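Local coordinates for PHD finger protein 14 (Danio rerio, PDB 7D87) that binds histone H3, preferring the unmodified tail, through a module of two PHD-type zinc fingers and an intervening C2HC zinc finger, and represses PDGFRA expression, at the calcium ion site. Sequence-based numbering; all coordinates share one arbitrary frame.

The calcium ion site. Residues 99-106. With CA (calcium ion), chain B.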
ATOM      1  N   ALA A  99      -5.034   2.622  -4.365  1.00 31.85           N
ATOM      2  CA  ALA A  99      -5.781   1.864  -5.365  1.00 30.62           C
ATOM      3  C   ALA A  99      -6.717   0.859  -4.707  1.00 31.36           C
ATOM      4  O   ALA A  99      -7.846   0.663  -5.167  1.00 32.67           O
ATOM      5  CB  ALA A  99      -4.810   1.163  -6.317  1.00 25.89           C
ATOM      6  N   LEU A 100      -6.274   0.216  -3.618  1.00 27.01           N
ATOM      7  CA  LEU A 100      -7.134  -0.749  -2.937  1.00 30.48           C
ATOM      8  C   LEU A 100      -8.363  -0.078  -2.318  1.00 28.23           C
ATOM      9  O   LEU A 100      -9.481  -0.587  -2.438  1.00 33.22           O
ATOM     10  CB  LEU A 100      -6.341  -1.499  -1.854  1.00 29.76           C
ATOM     11  CG  LEU A 100      -5.271  -2.474  -2.355  1.00 32.44           C
ATOM     12  CD1 LEU A 100      -4.424  -3.004  -1.212  1.00 38.56           C
ATOM     13  CD2 LEU A 100      -5.893  -3.630  -3.155  1.00 34.96           C
ATOM     14  N   TYR A 101      -8.181   1.063  -1.654  1.00 26.96           N
ATOM     15  CA  TYR A 101      -9.257   1.631  -0.849  1.00 24.76           C
ATOM     16  C   TYR A 101     -10.161   2.610  -1.610  1.00 30.79           C
ATOM     17  O   TYR A 101     -11.313   2.791  -1.212  1.00 26.62           O
ATOM     18  CB  TYR A 101      -8.660   2.308   0.403  1.00 26.01           C
ATOM     19  CG  TYR A 101      -8.291   1.283   1.482  1.00 27.61           C
ATOM     20  CD1 TYR A 101      -7.073   0.630   1.457  1.00 25.25           C
ATOM     21  CD2 TYR A 101      -9.194   0.932   2.476  1.00 23.14           C
ATOM     22  CE1 TYR A 101      -6.749  -0.336   2.428  1.00 26.67           C
ATOM     23  CE2 TYR A 101      -8.882  -0.018   3.437  1.00 26.07           C
ATOM     24  CZ  TYR A 101      -7.654  -0.652   3.402  1.00 26.05           C
ATOM     25  OH  TYR A 101      -7.353  -1.603   4.364  1.00 28.57           O
ATOM     26  N   VAL A 102      -9.702   3.231  -2.689  1.00 27.53           N
ATOM     27  CA  VAL A 102     -10.539   4.225  -3.376  1.00 24.06           C
ATOM     28  C   VAL A 102     -11.552   3.499  -4.253  1.00 26.66           C
ATOM     29  O   VAL A 102     -11.162   2.651  -5.071  1.00 30.87           O
ATOM     30  CB  VAL A 102      -9.687   5.180  -4.200  1.00 27.67           C
ATOM     31  CG1 VAL A 102     -10.572   5.955  -5.167  1.00 28.41           C
ATOM     32  CG2 VAL A 102      -8.953   6.155  -3.270  1.00 26.63           C
ATOM     33  N   PRO A 103     -12.837   3.801  -4.123  1.00 25.90           N
ATOM     34  CA  PRO A 103     -13.839   3.137  -4.967  1.00 32.17           C
ATOM     35  C   PRO A 103     -13.641   3.463  -6.442  1.00 30.18           C
ATOM     36  O   PRO A 103     -13.144   4.527  -6.817  1.00 33.67           O
ATOM     37  CB  PRO A 103     -15.169   3.688  -4.450  1.00 37.28           C
ATOM     38  CG  PRO A 103     -14.809   4.932  -3.697  1.00 37.10           C
ATOM     39  CD  PRO A 103     -13.425   4.751  -3.168  1.00 28.40           C
ATOM     40  N   GLY A 104     -13.988   2.510  -7.283  1.00 34.55           N
ATOM     41  CA  GLY A 104     -13.845   2.719  -8.700  1.00 36.53           C
ATOM     42  C   GLY A 104     -12.449   2.544  -9.246  1.00 39.20           C
ATOM     43  O   GLY A 104     -12.244   2.760 -10.444  1.00 34.83           O
ATOM     44  N   VAL A 105     -11.478   2.154  -8.426  1.00 35.01           N
ATOM     45  CA  VAL A 105     -10.123   1.881  -8.897  1.00 33.91           C
ATOM     46  C   VAL A 105      -9.879   0.394  -8.732  1.00 39.86           C
ATOM     47  O   VAL A 105     -10.166  -0.166  -7.676  1.00 35.93           O
ATOM     48  CB  VAL A 105      -9.071   2.701  -8.135  1.00 38.56           C
ATOM     49  CG1 VAL A 105      -7.679   2.472  -8.739  1.00 29.74           C
ATOM     50  CG2 VAL A 105      -9.442   4.174  -8.157  1.00 36.13           C
ATOM     51  N   ALA A 106      -9.379  -0.247  -9.778  1.00 32.17           N
ATOM     52  CA  ALA A 106      -9.237  -1.688  -9.802  1.00 44.70           C
ATOM     53  C   ALA A 106      -7.901  -2.033 -10.432  1.00 56.38           C
ATOM     54  O   ALA A 106      -7.333  -1.247 -11.196  1.00 60.34           O
ATOM     55  CB  ALA A 106     -10.369  -2.350 -10.589  1.00 45.70           C
TER
HETATM   56 CA    CA B 507     -10.274   0.092  -5.269  1.00 56.25          CA
HETATM   57  O   HOH W   1     -12.507  -0.515  -4.702  1.00 36.16           O
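Main-chain carbonyls, not side chains, grip the calcium ion, which lies where the end of helix 96-101 runs into a tight turn. Val105 O binds the calcium ion at 2.4 Å. Ala99 O, from within the helix, lies 2.5 Å from the calcium ion. Val102 O, just beyond the helix, makes a longer bond of 2.7 Å to the calcium ion. Water 1 also binds, its oxygen 2.4 Å from the calcium ion and nearly opposite Ala99 O, at 164°. The carbonyls of Ala99, Val102 and Val105 lie roughly at right angles to one another about the metal. Leu100 O, 3.0 Å from the calcium ion, is too long for a firm bond and may be a weak ligand of an incompletely resolved coordination sphere. The ion may come from the crystallisation medium, and the structure alone does not show a functional role for it.

The side chains turn aside and leave the metal to the backbone. Val105 comes nearest, by its branch point, CB lying 4.1 Å from the calcium ion. Its CG1 is anti to the backbone N (chi1 -175°), while CG2 sits beside that nitrogen. This places Val105 CG2 tip to tip with Val102 CG1, 3.7 Å away, so that the two valines face one another across the turn. Val102 likewise holds CG1 anti to its N. On the helix, Leu100 projects an extended arm away from the ion, and the Tyr101 ring is also directed outward, on the side remote from the metal. Carbonyl oxygens at the helix end would be expected to add favourable negative potential around the cation.

Pro103 and Gly104, the latter with a positive phi of 79°, carry the chain round to bring Val105 O back towards the helix. The site thus ties the end of helix 96-101, which carries the zinc ligand Cys98 of the C2HC finger and follows the ligand His95, to the start of strand 106-107.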